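Local coordinates for protein ancestral congerin Con-anc (PDB 3AJY) that probably binds beta-galactosides as a reconstructed ancestor of the conger eel galectins, and holds a galactose-containing glycan in this crystal, at residues 41-46 / 109-114; 92-97 / 114-119. All blocks are in the same frame, centred on the assembly; numbering follows the deposited sequence.

Contact 1. Residues 41-46 / 109-114; sequences SLSLHL and FPNRYK. With GAL (beta-D-galactopyranose), chain C.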
ATOM      1  N   SER A  41      -4.123 -12.287 -14.200  1.00 34.88           N
ATOM      2  CA  SER A  41      -3.203 -11.781 -15.220  1.00 33.95           C
ATOM      3  C   SER A  41      -1.973 -11.195 -14.528  1.00 32.92           C
ATOM      4  O   SER A  41      -1.954 -10.023 -14.147  1.00 32.32           O
ATOM      5  CB  SER A  41      -3.900 -10.735 -16.096  1.00 33.82           C
ATOM      6  OG  SER A  41      -3.094 -10.394 -17.204  1.00 35.27           O
ATOM      7  N   LEU A  42      -0.962 -12.034 -14.367  1.00 31.72           N
ATOM      8  CA  LEU A  42       0.144 -11.735 -13.478  1.00 31.32           C
ATOM      9  C   LEU A  42       1.434 -11.832 -14.230  1.00 31.20           C
ATOM     10  O   LEU A  42       1.648 -12.797 -14.976  1.00 30.99           O
ATOM     11  CB  LEU A  42       0.183 -12.729 -12.311  1.00 31.35           C
ATOM     12  CG  LEU A  42      -1.019 -12.918 -11.388  1.00 30.77           C
ATOM     13  CD1 LEU A  42      -0.675 -14.019 -10.397  1.00 30.40           C
ATOM     14  CD2 LEU A  42      -1.361 -11.615 -10.654  1.00 29.08           C
ATOM     15  N   SER A  43       2.284 -10.825 -14.035  1.00 30.95           N
ATOM     16  CA  SER A  43       3.651 -10.857 -14.524  1.00 30.56           C
ATOM     17  C   SER A  43       4.561 -11.671 -13.626  1.00 30.78           C
ATOM     18  O   SER A  43       5.528 -12.285 -14.108  1.00 30.90           O
ATOM     19  CB  SER A  43       4.204  -9.435 -14.669  1.00 30.74           C
ATOM     20  OG  SER A  43       3.691  -8.824 -15.847  1.00 29.65           O
ATOM     21  N   LEU A  44       4.276 -11.659 -12.322  1.00 30.65           N
ATOM     22  CA  LEU A  44       5.115 -12.364 -11.345  1.00 30.21           C
ATOM     23  C   LEU A  44       4.244 -12.949 -10.259  1.00 29.25           C
ATOM     24  O   LEU A  44       3.550 -12.218  -9.573  1.00 28.89           O
ATOM     25  CB  LEU A  44       6.124 -11.424 -10.666  1.00 30.33           C
ATOM     26  CG  LEU A  44       7.518 -11.883 -10.214  1.00 31.78           C
ATOM     27  CD1 LEU A  44       8.010 -11.080  -8.993  1.00 31.45           C
ATOM     28  CD2 LEU A  44       7.681 -13.376  -9.978  1.00 31.79           C
ATOM     29  N   HIS A  45       4.309 -14.266 -10.116  1.00 28.81           N
ATOM     30  CA  HIS A  45       3.675 -14.982  -9.019  1.00 28.54           C
ATOM     31  C   HIS A  45       4.859 -15.607  -8.282  1.00 29.23           C
ATOM     32  O   HIS A  45       5.571 -16.442  -8.832  1.00 29.78           O
ATOM     33  CB  HIS A  45       2.735 -16.039  -9.599  1.00 27.98           C
ATOM     34  CG  HIS A  45       2.355 -17.137  -8.652  1.00 26.82           C
ATOM     35  ND1 HIS A  45       1.485 -16.945  -7.597  1.00 26.70           N
ATOM     36  CD2 HIS A  45       2.646 -18.463  -8.661  1.00 25.85           C
ATOM     37  CE1 HIS A  45       1.286 -18.100  -6.975  1.00 24.34           C
ATOM     38  NE2 HIS A  45       1.979 -19.035  -7.600  1.00 25.25           N
ATOM     39  N   LEU A  46       5.068 -15.190  -7.042  1.00 29.23           N
ATOM     40  CA  LEU A  46       6.164 -15.669  -6.248  1.00 30.15           C
ATOM     41  C   LEU A  46       5.614 -16.538  -5.113  1.00 29.78           C
ATOM     42  O   LEU A  46       5.173 -16.021  -4.092  1.00 30.41           O
ATOM     43  CB  LEU A  46       6.947 -14.442  -5.745  1.00 29.67           C
ATOM     44  CG  LEU A  46       8.246 -14.529  -4.965  1.00 32.68           C
ATOM     45  CD1 LEU A  46       9.396 -15.035  -5.850  1.00 32.53           C
ATOM     46  CD2 LEU A  46       8.560 -13.121  -4.403  1.00 31.75           C
ATOM     47  N   PHE A 109      13.502 -13.182 -12.707  1.00 32.28           N
ATOM     48  CA  PHE A 109      12.429 -13.803 -13.469  1.00 31.59           C
ATOM     49  C   PHE A 109      12.186 -12.944 -14.684  1.00 31.50           C
ATOM     50  O   PHE A 109      12.105 -11.726 -14.571  1.00 31.44           O
ATOM     51  CB  PHE A 109      11.148 -13.906 -12.614  1.00 30.76           C
ATOM     52  CG  PHE A 109      10.063 -14.773 -13.233  1.00 29.76           C
ATOM     53  CD1 PHE A 109      10.205 -16.149 -13.284  1.00 29.46           C
ATOM     54  CD2 PHE A 109       8.908 -14.200 -13.743  1.00 30.51           C
ATOM     55  CE1 PHE A 109       9.222 -16.957 -13.849  1.00 29.65           C
ATOM     56  CE2 PHE A 109       7.905 -14.994 -14.321  1.00 32.59           C
ATOM     57  CZ  PHE A 109       8.069 -16.375 -14.373  1.00 30.38           C
ATOM     58  N   PRO A 110      12.082 -13.565 -15.861  1.00 31.78           N
ATOM     59  CA  PRO A 110      11.741 -12.821 -17.069  1.00 31.97           C
ATOM     60  C   PRO A 110      10.479 -11.953 -16.991  1.00 32.24           C
ATOM     61  O   PRO A 110       9.451 -12.363 -16.438  1.00 32.49           O
ATOM     62  CB  PRO A 110      11.568 -13.913 -18.135  1.00 31.86           C
ATOM     63  CG  PRO A 110      11.529 -15.224 -17.388  1.00 32.00           C
ATOM     64  CD  PRO A 110      12.311 -14.996 -16.133  1.00 31.81           C
ATOM     65  N   ASN A 111      10.585 -10.755 -17.559  1.00 31.98           N
ATOM     66  CA  ASN A 111       9.442  -9.889 -17.805  1.00 32.20           C
ATOM     67  C   ASN A 111       8.743 -10.314 -19.121  1.00 31.85           C
ATOM     68  O   ASN A 111       8.875  -9.663 -20.163  1.00 31.34           O
ATOM     69  CB  ASN A 111       9.904  -8.425 -17.808  1.00 31.44           C
ATOM     70  CG  ASN A 111       8.750  -7.425 -17.733  1.00 33.16           C
ATOM     71  OD1 ASN A 111       8.974  -6.231 -17.482  1.00 35.04           O
ATOM     72  ND2 ASN A 111       7.522  -7.888 -17.972  1.00 29.74           N
ATOM     73  N   ARG A 112       7.991 -11.414 -19.050  1.00 31.76           N
ATOM     74  CA  ARG A 112       7.435 -12.091 -20.244  1.00 31.65           C
ATOM     75  C   ARG A 112       6.468 -11.248 -21.081  1.00 31.78           C
ATOM     76  O   ARG A 112       6.380 -11.408 -22.315  1.00 31.86           O
ATOM     77  CB  ARG A 112       6.774 -13.415 -19.855  1.00 31.09           C
ATOM     78  CG  ARG A 112       7.746 -14.475 -19.365  1.00 32.66           C
ATOM     79  CD  ARG A 112       7.028 -15.616 -18.644  1.00 30.25           C
ATOM     80  NE  ARG A 112       7.946 -16.712 -18.329  1.00 32.60           N
ATOM     81  CZ  ARG A 112       7.635 -17.780 -17.603  1.00 32.15           C
ATOM     82  NH1 ARG A 112       6.412 -17.917 -17.094  1.00 30.53           N
ATOM     83  NH2 ARG A 112       8.545 -18.711 -17.377  1.00 30.05           N
ATOM     84  N   TYR A 113       5.732 -10.354 -20.432  1.00 31.68           N
ATOM     85  CA  TYR A 113       4.774  -9.547 -21.170  1.00 31.80           C
ATOM     86  C   TYR A 113       5.287  -8.117 -21.368  1.00 32.66           C
ATOM     87  O   TYR A 113       4.543  -7.227 -21.776  1.00 32.10           O
ATOM     88  CB  TYR A 113       3.373  -9.626 -20.531  1.00 31.48           C
ATOM     89  CG  TYR A 113       3.036 -11.052 -20.090  1.00 30.45           C
ATOM     90  CD1 TYR A 113       2.822 -11.349 -18.745  1.00 30.73           C
ATOM     91  CD2 TYR A 113       2.985 -12.107 -21.022  1.00 28.41           C
ATOM     92  CE1 TYR A 113       2.535 -12.662 -18.337  1.00 32.29           C
ATOM     93  CE2 TYR A 113       2.713 -13.436 -20.620  1.00 28.03           C
ATOM     94  CZ  TYR A 113       2.484 -13.696 -19.272  1.00 29.80           C
ATOM     95  OH  TYR A 113       2.228 -14.983 -18.822  1.00 29.82           O
ATOM     96  N   LYS A 114       6.586  -7.922 -21.118  1.00 33.66           N
ATOM     97  CA  LYS A 114       7.250  -6.657 -21.431  1.00 34.26           C
ATOM     98  C   LYS A 114       6.504  -5.487 -20.817  1.00 34.52           C
ATOM     99  O   LYS A 114       6.300  -4.449 -21.451  1.00 34.82           O
ATOM    100  CB  LYS A 114       7.384  -6.504 -22.952  1.00 34.54           C
ATOM    101  CG  LYS A 114       8.199  -7.646 -23.582  1.00 34.91           C
ATOM    102  CD  LYS A 114       8.320  -7.530 -25.094  1.00 36.13           C
ATOM    103  CE  LYS A 114       9.306  -8.579 -25.619  1.00 41.03           C
ATOM    104  NZ  LYS A 114      10.066  -8.124 -26.826  1.00 43.15           N
TER
HETATM  105  C1  GAL C   2      -0.054 -24.477  -9.308  1.00 34.87           C
HETATM  106  C2  GAL C   2      -0.864 -23.907  -8.150  1.00 34.60           C
HETATM  107  C3  GAL C   2      -1.219 -22.443  -8.399  1.00 33.76           C
HETATM  108  C4  GAL C   2       0.043 -21.652  -8.765  1.00 33.60           C
HETATM  109  C5  GAL C   2       0.767 -22.320  -9.938  1.00 34.49           C
HETATM  110  C6  GAL C   2       2.053 -21.593 -10.370  1.00 34.41           C
HETATM  111  O2  GAL C   2      -2.040 -24.663  -7.984  1.00 36.51           O
HETATM  112  O3  GAL C   2      -1.804 -21.927  -7.217  1.00 32.66           O
HETATM  113  O4  GAL C   2       0.898 -21.579  -7.639  1.00 32.55           O
HETATM  114  O5  GAL C   2       1.071 -23.664  -9.617  1.00 34.16           O
HETATM  115  O6  GAL C   2       2.592 -22.210 -11.531  1.00 32.38           O
HETATM  116  O   HOH W   1       5.624  -9.549 -17.524  1.00 30.10           O
HETATM  117  O   HOH W   2       6.651 -12.119 -16.413  1.00 31.44           O
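Phe-109 and Tyr-113 meet the bulged backbone around Ser-43 with their ring edges. The carbonyl O of Ser-43 lies near the plane of the Phe-109 ring, 3.6 Å from CE2, while Leu-42 O faces the edge of the tyrosine, 3.5 Å from Tyr-113 CE1. Aromatic C-H edges carry slight positive charge, which suits them to lie beside carbonyl oxygens. The apolar part is small: Leu-44 CD2 packs 4.0 Å from Phe-109 CD2, the two side chains sliding past each other in opposite directions.

Two waters supply the polar links. One donates to Ser-43 O over 2.6 Å and accepts from Arg-112 N; the other is hydrogen-bonded to Ser-43 OG at 2.7 Å and accepts from Tyr-113 N. Serine suits the spot because its short side chain puts a hydroxyl within hydrogen-bonding distance of the water.

Farther out, Phe-109 CZ lies over the centre of the Arg-112 guanidinium, 3.5 Å above its plane. That group bonds to Thr-71 O, Ser-63 and Asn-62, while Tyr-113 OH bonds to Glu-70 and Ser-63. Two residues beyond Ser-43, His-45, whose CG stands anti to the backbone N (chi1 161°), hydrogen-bonds through NE2 to galactose O4 at 2.8 Å, either being able to donate; Asn-34 OD1 bonds to its ND1 and helps fix the ring's rotation. Asn-62 touches both systems, bonding to Arg-112 and to galactose.

Ser-43 and Leu-44 both face Val-35, a classic beta bulge, and the whole belongs to the galectin beta-sandwich, in which this strand carries part of the galactose site.

Contact 2. Residues 92-97 / 114-119; sequences FDTNKF and KKEALN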
ATOM      1  N   PHE A  92      11.905  -4.040 -11.314  1.00 29.92           N
ATOM      2  CA  PHE A  92      12.022  -4.632 -12.632  1.00 31.20           C
ATOM      3  C   PHE A  92      12.421  -3.654 -13.718  1.00 31.80           C
ATOM      4  O   PHE A  92      12.153  -2.469 -13.615  1.00 31.54           O
ATOM      5  CB  PHE A  92      10.704  -5.307 -13.036  1.00 31.09           C
ATOM      6  CG  PHE A  92       9.546  -4.368 -13.170  1.00 31.00           C
ATOM      7  CD1 PHE A  92       8.797  -4.005 -12.056  1.00 31.03           C
ATOM      8  CD2 PHE A  92       9.161  -3.892 -14.416  1.00 30.91           C
ATOM      9  CE1 PHE A  92       7.720  -3.154 -12.176  1.00 30.51           C
ATOM     10  CE2 PHE A  92       8.070  -3.039 -14.550  1.00 31.55           C
ATOM     11  CZ  PHE A  92       7.348  -2.666 -13.429  1.00 31.61           C
ATOM     12  N   ASP A  93      13.025  -4.185 -14.776  1.00 33.20           N
ATOM     13  CA  ASP A  93      13.136  -3.466 -16.038  1.00 34.44           C
ATOM     14  C   ASP A  93      12.299  -4.170 -17.125  1.00 35.13           C
ATOM     15  O   ASP A  93      11.521  -5.100 -16.820  1.00 34.45           O
ATOM     16  CB  ASP A  93      14.608  -3.274 -16.419  1.00 34.86           C
ATOM     17  CG  ASP A  93      15.345  -4.573 -16.584  1.00 35.90           C
ATOM     18  OD1 ASP A  93      16.503  -4.658 -16.115  1.00 33.78           O
ATOM     19  OD2 ASP A  93      14.771  -5.503 -17.195  1.00 35.53           O
ATOM     20  N   THR A  94      12.430  -3.741 -18.379  1.00 35.79           N
ATOM     21  CA  THR A  94      11.633  -4.356 -19.460  1.00 37.24           C
ATOM     22  C   THR A  94      11.982  -5.826 -19.724  1.00 37.23           C
ATOM     23  O   THR A  94      11.214  -6.546 -20.362  1.00 37.50           O
ATOM     24  CB  THR A  94      11.704  -3.569 -20.800  1.00 37.42           C
ATOM     25  OG1 THR A  94      13.059  -3.155 -21.047  1.00 40.32           O
ATOM     26  CG2 THR A  94      10.762  -2.360 -20.764  1.00 37.51           C
ATOM     27  N   ASN A  95      13.131  -6.268 -19.226  1.00 37.33           N
ATOM     28  CA  ASN A  95      13.577  -7.644 -19.452  1.00 37.73           C
ATOM     29  C   ASN A  95      13.353  -8.590 -18.268  1.00 37.19           C
ATOM     30  O   ASN A  95      12.975  -9.755 -18.451  1.00 36.36           O
ATOM     31  CB  ASN A  95      15.052  -7.667 -19.862  1.00 38.09           C
ATOM     32  CG  ASN A  95      15.307  -6.929 -21.172  1.00 40.83           C
ATOM     33  OD1 ASN A  95      14.615  -7.144 -22.181  1.00 43.56           O
ATOM     34  ND2 ASN A  95      16.293  -6.047 -21.158  1.00 42.94           N
ATOM     35  N   LYS A  96      13.600  -8.083 -17.061  1.00 36.60           N
ATOM     36  CA  LYS A  96      13.638  -8.930 -15.867  1.00 36.10           C
ATOM     37  C   LYS A  96      12.954  -8.320 -14.643  1.00 34.70           C
ATOM     38  O   LYS A  96      12.861  -7.106 -14.512  1.00 34.59           O
ATOM     39  CB  LYS A  96      15.092  -9.258 -15.515  1.00 36.27           C
ATOM     40  CG  LYS A  96      15.778 -10.165 -16.522  1.00 38.43           C
ATOM     41  CD  LYS A  96      16.983 -10.852 -15.913  1.00 40.08           C
ATOM     42  CE  LYS A  96      18.302 -10.257 -16.407  1.00 42.82           C
ATOM     43  NZ  LYS A  96      19.388 -11.303 -16.360  1.00 41.21           N
ATOM     44  N   PHE A  97      12.471  -9.187 -13.761  1.00 33.82           N
ATOM     45  CA  PHE A  97      12.114  -8.811 -12.391  1.00 33.31           C
ATOM     46  C   PHE A  97      13.304  -9.150 -11.519  1.00 33.06           C
ATOM     47  O   PHE A  97      13.962 -10.157 -11.748  1.00 32.84           O
ATOM     48  CB  PHE A  97      10.871  -9.576 -11.905  1.00 32.36           C
ATOM     49  CG  PHE A  97       9.596  -9.054 -12.482  1.00 32.43           C
ATOM     50  CD1 PHE A  97       8.929  -7.990 -11.871  1.00 31.22           C
ATOM     51  CD2 PHE A  97       9.088  -9.578 -13.662  1.00 30.83           C
ATOM     52  CE1 PHE A  97       7.764  -7.473 -12.419  1.00 33.02           C
ATOM     53  CE2 PHE A  97       7.923  -9.066 -14.216  1.00 31.24           C
ATOM     54  CZ  PHE A  97       7.259  -8.014 -13.597  1.00 31.23           C
ATOM     55  N   LYS A 114       6.586  -7.922 -21.118  1.00 33.66           N
ATOM     56  CA  LYS A 114       7.250  -6.657 -21.431  1.00 34.26           C
ATOM     57  C   LYS A 114       6.504  -5.487 -20.817  1.00 34.52           C
ATOM     58  O   LYS A 114       6.300  -4.449 -21.451  1.00 34.82           O
ATOM     59  CB  LYS A 114       7.384  -6.504 -22.952  1.00 34.54           C
ATOM     60  CG  LYS A 114       8.199  -7.646 -23.582  1.00 34.91           C
ATOM     61  CD  LYS A 114       8.320  -7.530 -25.094  1.00 36.13           C
ATOM     62  CE  LYS A 114       9.306  -8.579 -25.619  1.00 41.03           C
ATOM     63  NZ  LYS A 114      10.066  -8.124 -26.826  1.00 43.15           N
ATOM     64  N   LYS A 115       6.075  -5.673 -19.569  1.00 34.76           N
ATOM     65  CA  LYS A 115       5.350  -4.653 -18.830  1.00 35.04           C
ATOM     66  C   LYS A 115       6.315  -3.570 -18.327  1.00 35.22           C
ATOM     67  O   LYS A 115       7.441  -3.876 -17.956  1.00 35.10           O
ATOM     68  CB  LYS A 115       4.582  -5.292 -17.673  1.00 34.60           C
ATOM     69  CG  LYS A 115       3.381  -6.138 -18.135  1.00 36.09           C
ATOM     70  CD  LYS A 115       2.352  -5.240 -18.835  1.00 38.88           C
ATOM     71  CE  LYS A 115       1.352  -6.041 -19.655  1.00 42.28           C
ATOM     72  NZ  LYS A 115       0.411  -6.813 -18.798  1.00 42.72           N
ATOM     73  N   GLU A 116       5.852  -2.321 -18.355  1.00 35.67           N
ATOM     74  CA  GLU A 116       6.601  -1.149 -17.910  1.00 36.71           C
ATOM     75  C   GLU A 116       6.036  -0.628 -16.590  1.00 36.04           C
ATOM     76  O   GLU A 116       6.704   0.127 -15.871  1.00 36.42           O
ATOM     77  CB  GLU A 116       6.524  -0.054 -18.980  1.00 37.39           C
ATOM     78  CG  GLU A 116       7.268  -0.404 -20.274  1.00 41.75           C
ATOM     79  CD  GLU A 116       8.534   0.439 -20.505  1.00 48.61           C
ATOM     80  OE1 GLU A 116       9.121   0.971 -19.523  1.00 49.84           O
ATOM     81  OE2 GLU A 116       8.938   0.572 -21.691  1.00 50.80           O
ATOM     82  N   ALA A 117       4.804  -1.040 -16.287  1.00 35.02           N
ATOM     83  CA  ALA A 117       4.117  -0.655 -15.074  1.00 34.89           C
ATOM     84  C   ALA A 117       3.119  -1.742 -14.693  1.00 34.69           C
ATOM     85  O   ALA A 117       2.478  -2.334 -15.582  1.00 34.46           O
ATOM     86  CB  ALA A 117       3.393   0.660 -15.282  1.00 35.20           C
ATOM     87  N   LEU A 118       2.998  -2.003 -13.387  1.00 33.73           N
ATOM     88  CA  LEU A 118       2.037  -2.998 -12.854  1.00 32.89           C
ATOM     89  C   LEU A 118       1.030  -2.355 -11.916  1.00 32.57           C
ATOM     90  O   LEU A 118       1.413  -1.560 -11.063  1.00 32.24           O
ATOM     91  CB  LEU A 118       2.761  -4.144 -12.137  1.00 32.79           C
ATOM     92  CG  LEU A 118       3.862  -4.842 -12.944  1.00 32.35           C
ATOM     93  CD1 LEU A 118       4.564  -5.881 -12.087  1.00 32.09           C
ATOM     94  CD2 LEU A 118       3.306  -5.463 -14.228  1.00 31.85           C
ATOM     95  N   ASN A 119      -0.253  -2.707 -12.065  1.00 32.03           N
ATOM     96  CA  ASN A 119      -1.320  -2.023 -11.327  1.00 32.28           C
ATOM     97  C   ASN A 119      -2.030  -2.859 -10.260  1.00 30.80           C
ATOM     98  O   ASN A 119      -2.945  -2.369  -9.588  1.00 30.83           O
ATOM     99  CB  ASN A 119      -2.353  -1.434 -12.295  1.00 33.03           C
ATOM    100  CG  ASN A 119      -1.756  -0.382 -13.212  1.00 38.58           C
ATOM    101  OD1 ASN A 119      -1.572   0.792 -12.815  1.00 43.31           O
ATOM    102  ND2 ASN A 119      -1.452  -0.786 -14.455  1.00 40.66           N
TER
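At one end of the galectin beta-sandwich, the turn joining strands 85-92 and 96-101 packs against the segment 114-119 that leads into strand 117-125. Asp-93 shapes the turn: its OD2 accepts from Asn-95 N at 2.7 Å, an Asx turn, and from Lys-96 N at 2.8 Å. The two N-H groups approach OD2 from its anti and syn sides respectively, so one carboxylate oxygen ties down two amides of the loop; aspartate is short enough to do this, and Tyr-98 OH bonds to its other oxygen.

The contact is made by side-chain packing, partly apolar and partly of ring carbons against carbonyl oxygens. Phe-92 takes the crowded position, CG between the backbone N and the carbonyl carbon (chi1 63°), and Lys-115 O is a carbonyl beside its ring, 3.6 Å from CE2. In the apolar part, Phe-92 CZ lies 4.1 Å from Leu-118 CG. Phe-97 and Leu-118 reach toward each other tip to tip, with Leu-118 CD1 near the plane of the ring, 3.6 Å from Phe-97 CE1. A branched leucine can thus serve both aromatics. Toward solvent, Thr-94 CG2 runs beside the bent Glu-116 chain, 3.6 Å from OE2.

Phe-12 meets Phe-92 edge-to-face, and Ser-43 of strand 41-52 touches Phe-97, Lys-115 and Leu-118. Lys-115 NZ forms a salt bridge with Glu-37, while backbone bonds join Glu-116 to Val-14 and Leu-118 to Phe-12 of strand 12-13, the neighbour of strand 117-125.

The two contacts lie on the same side of the chain's centre, about 8 Å apart between centres, and share Lys-114, where the loop of contact 1 passes into the second segment of contact 2. Their segments alternate along the chain, and each joins the two sheets of the sandwich. Contact 1 is buried, bridged by waters and adjoining the sugar site; contact 2 is partly buried, with two aromatic rings and a leucine inside and threonine and glutamate on its more exposed side. Probable hydrogen bonds stitch them together: Phe-97 N to Phe-109 O, and Asn-111 N to Asn-95 O, each 2.7 Å, the former between neighbouring strands.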